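Local structure of AtxE2 (Asticcacaulis excentricus, 5TXE) at residues A122-A126 against E636-K640; D78-N84 against W641-L647. The protein hydrolyses the isopeptide bond of the lasso peptides astexin-2 and astexin-3, turning the threaded peptides into linear ones. The protein carries 1 engineered substitution. All coordinates share one frame. Residue numbers count along the deposited sequence, not the author numbering.

How the interactions relate
Both contacts join the N-terminal part of the chain to a late part of it, within the prolyl oligopeptidase family region. They lie about 14 Å apart, centre to centre. Residues 636-640 lie in the loop after strand 628-633, the outermost strand of the eight-stranded mixed sheet; 641-647 continues it into the start of helix 643-662. On the other side, 78-84 is the hairpin turn between strands 69-78 and 83-92. The loop segment 122-126 follows later. Interaction 1 is therefore nested inside the chain loop closed by interaction 2. Glu636 OE2 is 2.5 Å from His645 ND1, and Lys640 O 2.8 Å from Arg646 NH2. Interaction 1 is buried beside His638, the probable charge-relay histidine; interaction 2 lies nearer the surface.

Interaction 1 of 2, residues A122-A126 against E636-K640; sequences APSGA and EHHVK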
# COMPACT_ATOMS: atom_id res chain seq x y z
N ALA A 122 -8.16 -13.58 -2.34
CA ALA A 122 -7.28 -13.70 -1.18
C ALA A 122 -6.89 -12.29 -0.66
O ALA A 122 -6.69 -11.39 -1.44
CB ALA A 122 -6.04 -14.49 -1.54
N PRO A 123 -6.83 -12.10 0.65
CA PRO A 123 -6.40 -10.84 1.22
C PRO A 123 -4.97 -10.47 0.81
O PRO A 123 -4.11 -11.33 0.77
CB PRO A 123 -6.43 -11.07 2.71
CG PRO A 123 -7.10 -12.36 2.95
CD PRO A 123 -7.11 -13.13 1.68
N SER A 124 -4.74 -9.20 0.47
CA SER A 124 -3.41 -8.75 0.17
C SER A 124 -2.59 -8.88 1.45
O SER A 124 -1.41 -9.08 1.40
CB SER A 124 -3.45 -7.31 -0.31
OG SER A 124 -3.77 -6.48 0.81
N GLY A 125 -3.27 -8.76 2.60
CA GLY A 125 -2.65 -8.70 3.92
C GLY A 125 -2.69 -7.32 4.56
O GLY A 125 -2.35 -7.16 5.75
N ALA A 126 -3.06 -6.33 3.78
CA ALA A 126 -3.19 -4.99 4.32
C ALA A 126 -4.45 -4.91 5.19
O ALA A 126 -5.45 -5.54 4.90
CB ALA A 126 -3.33 -4.01 3.17
N GLU A 636 0.30 -16.32 6.74
CA GLU A 636 0.67 -15.02 6.30
C GLU A 636 0.13 -14.78 4.90
O GLU A 636 -0.41 -15.66 4.28
CB GLU A 636 2.17 -14.87 6.26
CG GLU A 636 2.78 -14.50 7.58
CD GLU A 636 2.38 -13.11 8.03
OE1 GLU A 636 1.67 -12.42 7.28
OE2 GLU A 636 2.76 -12.72 9.17
N HIS A 637 0.28 -13.55 4.43
CA HIS A 637 -0.28 -13.14 3.16
C HIS A 637 0.81 -12.40 2.37
O HIS A 637 1.93 -12.18 2.83
CB HIS A 637 -1.50 -12.24 3.40
CG HIS A 637 -2.57 -12.90 4.14
ND1 HIS A 637 -3.33 -13.90 3.58
CD2 HIS A 637 -2.93 -12.84 5.44
CE1 HIS A 637 -4.16 -14.38 4.49
NE2 HIS A 637 -3.91 -13.77 5.64
N HIS A 638 0.45 -12.08 1.16
CA HIS A 638 1.26 -11.35 0.18
C HIS A 638 1.98 -10.18 0.81
O HIS A 638 3.17 -10.03 0.60
CB HIS A 638 0.26 -10.91 -0.91
CG HIS A 638 0.83 -10.06 -1.98
ND1 HIS A 638 1.70 -10.55 -2.91
CD2 HIS A 638 0.59 -8.77 -2.32
CE1 HIS A 638 2.02 -9.59 -3.76
NE2 HIS A 638 1.37 -8.49 -3.41
N VAL A 639 1.28 -9.42 1.64
CA VAL A 639 1.90 -8.48 2.60
C VAL A 639 1.73 -9.06 4.02
O VAL A 639 0.62 -9.52 4.37
CB VAL A 639 1.18 -7.13 2.48
CG1 VAL A 639 1.54 -6.21 3.61
CG2 VAL A 639 1.52 -6.50 1.13
N LYS A 640 2.78 -9.04 4.84
CA LYS A 640 2.75 -9.74 6.11
C LYS A 640 2.10 -8.89 7.16
O LYS A 640 2.17 -7.71 7.08
CB LYS A 640 4.13 -10.20 6.55
CG LYS A 640 4.74 -11.21 5.61
CD LYS A 640 6.15 -11.55 6.01
CE LYS A 640 6.78 -12.58 5.10
NZ LYS A 640 7.18 -12.02 3.77
O HOH W 1 -2.26 -13.03 0.02
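Neither segment is a regular helix or strand. Ser124 lies opposite His638 with their CA atoms 5.3 Å apart, and Gly125 opposite Val639 with theirs 4.7 Å apart. One direct hydrogen bond joins the backbones, from Val639 N to Ser124 O at 2.7 Å. A water adds a second link: it donates to Pro123 O and accepts from His638 N. Gly125 comes so close that its CA is 3.4 Å from Val639 O in a CA-H...O contact. A CB on Gly125 would clash with that oxygen. His638 belongs to the probable charge relay system of this serine hydrolase. Its ND1 is hydrogen-bonded to Glu610, its probable charge-relay partner, and its ring lies near Ala527, the engineered replacement of the nucleophile. Its NE2 is hydrogen-bonded to the bound peptide's backbone. Ser124 OG is also hydrogen-bonded to the peptide's backbone, and it accepts from Ala126 N at 3.1 Å in an ST turn. Pro123 CG sits over one face of the His637 ring in a CH-pi contact, 4.3 Å from its centroid, while His637 ND1 is hydrogen-bonded to Glu609.

Interaction 2 of 2, residues D78-N84 against W641-L647; sequences DPVTNLN and WQPAHRL
Segment 78-84 is a tight beta-hairpin turn laid against the start of helix 643-662. The closest CA pair is Pro79 and Ala644, 4.2 Å apart. Asp78 ends the first strand. Its side chain is t and turns back in an Asx turn, with OD1 2.9 Å from Val80 N. Asp78 N donates to Leu83 O at 3.0 Å. Asp78 O receives Leu83 N at 3.1 Å and, weakly, Asn82 N at 2.8 Å, which makes a G1 beta bulge. The same Asp78 O lies 3.7 Å from Pro643 CB. Pro79, Val80 and Thr81 have helical backbone angles. The Pro79 ring packs on the helix, with CB 3.8 Å from Leu647 CD2 and 4.4 Å from Pro643 CB. Pro79 O lies 3.5 Å from Ala644 CB. Asn82 has a left-handed backbone (phi 61°, psi 45°) and a t side chain that reaches the helix start. Its OD1 accepts from Ala644 N at 2.8 Å, and its ND2 donates to Gln642 OE1 at 2.9 Å. Leu83 opens the second strand and points away, but its C lies 3.9 Å from Pro643 CG. Asn84, with chi1 m, sends ND2 to Trp641 O in a weak bond of 3.4 Å. A water accepts from Asn84 ND2 at 3.0 Å and donates to Trp641 O at 2.5 Å. Asn84 OD1 is hydrogen-bonded to Arg75. Gln642 holds the N-cap position, and Pro643 is the first helical residue. A G1-bulge hairpin thus meets the helix that follows the probable catalytic histidine loop of this prolyl oligopeptidase-family enzyme.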
# COMPACT_ATOMS: atom_id res chain seq x y z
N ASP A 78 3.13 -5.12 18.38
CA ASP A 78 3.94 -5.62 19.48
C ASP A 78 4.47 -6.97 19.09
O ASP A 78 3.71 -7.93 19.03
CB ASP A 78 3.10 -5.74 20.76
CG ASP A 78 3.94 -6.28 21.96
OD1 ASP A 78 5.12 -6.69 21.81
OD2 ASP A 78 3.40 -6.28 23.09
N PRO A 79 5.77 -7.07 18.83
CA PRO A 79 6.37 -8.29 18.31
C PRO A 79 6.63 -9.35 19.37
O PRO A 79 6.80 -10.51 19.03
CB PRO A 79 7.67 -7.81 17.67
CG PRO A 79 8.01 -6.58 18.42
CD PRO A 79 6.72 -5.95 18.86
N VAL A 80 6.52 -8.98 20.65
CA VAL A 80 6.69 -9.96 21.72
C VAL A 80 5.42 -10.73 21.90
O VAL A 80 5.43 -11.96 21.96
CB VAL A 80 7.13 -9.28 23.02
CG1 VAL A 80 7.20 -10.28 24.19
CG2 VAL A 80 8.51 -8.65 22.83
N THR A 81 4.28 -10.04 21.96
CA THR A 81 3.00 -10.72 22.06
C THR A 81 2.54 -11.13 20.70
O THR A 81 1.61 -11.93 20.58
CB THR A 81 1.85 -9.82 22.59
OG1 THR A 81 1.78 -8.64 21.74
CG2 THR A 81 2.10 -9.43 24.02
N ASN A 82 3.18 -10.60 19.65
CA ASN A 82 2.82 -10.93 18.26
C ASN A 82 1.40 -10.54 17.93
O ASN A 82 0.66 -11.28 17.32
CB ASN A 82 3.08 -12.39 17.87
CG ASN A 82 2.96 -12.60 16.36
OD1 ASN A 82 3.28 -11.70 15.59
ND2 ASN A 82 2.45 -13.76 15.94
N LEU A 83 1.04 -9.35 18.35
CA LEU A 83 -0.29 -8.78 18.17
C LEU A 83 -0.23 -7.30 17.93
O LEU A 83 0.56 -6.60 18.55
CB LEU A 83 -1.13 -9.00 19.43
CG LEU A 83 -1.71 -10.39 19.68
CD1 LEU A 83 -2.36 -10.46 21.09
CD2 LEU A 83 -2.72 -10.84 18.63
N ASN A 84 -1.02 -6.86 16.97
CA ASN A 84 -1.39 -5.47 16.87
C ASN A 84 -2.40 -5.09 17.92
O ASN A 84 -3.29 -5.86 18.26
CB ASN A 84 -1.98 -5.20 15.50
CG ASN A 84 -0.89 -5.13 14.42
OD1 ASN A 84 -0.20 -4.13 14.31
ND2 ASN A 84 -0.73 -6.19 13.66
N TRP A 641 1.40 -9.52 8.10
CA TRP A 641 0.59 -8.80 9.06
C TRP A 641 1.01 -9.06 10.51
O TRP A 641 0.68 -8.25 11.40
CB TRP A 641 -0.89 -9.16 8.83
CG TRP A 641 -1.25 -10.55 9.16
CD1 TRP A 641 -1.08 -11.63 8.37
CD2 TRP A 641 -1.96 -11.02 10.35
NE1 TRP A 641 -1.59 -12.76 9.02
CE2 TRP A 641 -2.12 -12.40 10.23
CE3 TRP A 641 -2.44 -10.40 11.51
CZ2 TRP A 641 -2.75 -13.18 11.20
CZ3 TRP A 641 -3.06 -11.17 12.49
CH2 TRP A 641 -3.22 -12.56 12.32
N GLN A 642 1.73 -10.16 10.78
CA GLN A 642 2.04 -10.52 12.17
C GLN A 642 3.33 -9.85 12.62
O GLN A 642 4.36 -9.97 11.98
CB GLN A 642 2.12 -12.03 12.37
CG GLN A 642 0.87 -12.79 11.96
CD GLN A 642 0.94 -14.27 12.31
OE1 GLN A 642 1.40 -14.64 13.36
NE2 GLN A 642 0.52 -15.09 11.41
N PRO A 643 3.25 -9.05 13.69
CA PRO A 643 4.41 -8.26 14.09
C PRO A 643 5.68 -9.06 14.35
O PRO A 643 6.78 -8.57 14.01
CB PRO A 643 3.95 -7.59 15.37
CG PRO A 643 2.45 -7.47 15.17
CD PRO A 643 2.07 -8.75 14.52
N ALA A 644 5.58 -10.25 14.95
CA ALA A 644 6.79 -11.04 15.20
C ALA A 644 7.42 -11.44 13.89
O ALA A 644 8.64 -11.46 13.74
CB ALA A 644 6.47 -12.28 16.02
N HIS A 645 6.57 -11.73 12.92
CA HIS A 645 7.09 -12.10 11.62
C HIS A 645 7.84 -10.95 10.97
O HIS A 645 8.90 -11.14 10.36
CB HIS A 645 5.99 -12.53 10.70
CG HIS A 645 5.37 -13.82 11.06
ND1 HIS A 645 4.20 -14.27 10.47
CD2 HIS A 645 5.76 -14.78 11.92
CE1 HIS A 645 3.90 -15.45 10.97
NE2 HIS A 645 4.79 -15.75 11.90
N ARG A 646 7.23 -9.77 11.01
CA ARG A 646 7.85 -8.59 10.39
C ARG A 646 9.18 -8.32 11.01
O ARG A 646 10.16 -8.08 10.31
CB ARG A 646 6.95 -7.39 10.51
CG ARG A 646 7.58 -6.04 10.07
CD ARG A 646 6.51 -4.98 9.75
NE ARG A 646 5.94 -5.24 8.42
CZ ARG A 646 4.75 -5.77 8.18
NH1 ARG A 646 3.85 -6.03 9.16
NH2 ARG A 646 4.44 -6.04 6.92
N LEU A 647 9.26 -8.39 12.34
CA LEU A 647 10.52 -8.15 12.99
C LEU A 647 11.59 -9.14 12.58
O LEU A 647 12.74 -8.80 12.41
CB LEU A 647 10.33 -8.14 14.52
CG LEU A 647 11.62 -7.94 15.32
CD1 LEU A 647 12.27 -6.64 14.96
CD2 LEU A 647 11.36 -7.96 16.84
O HOH W 2 1.12 -5.81 11.29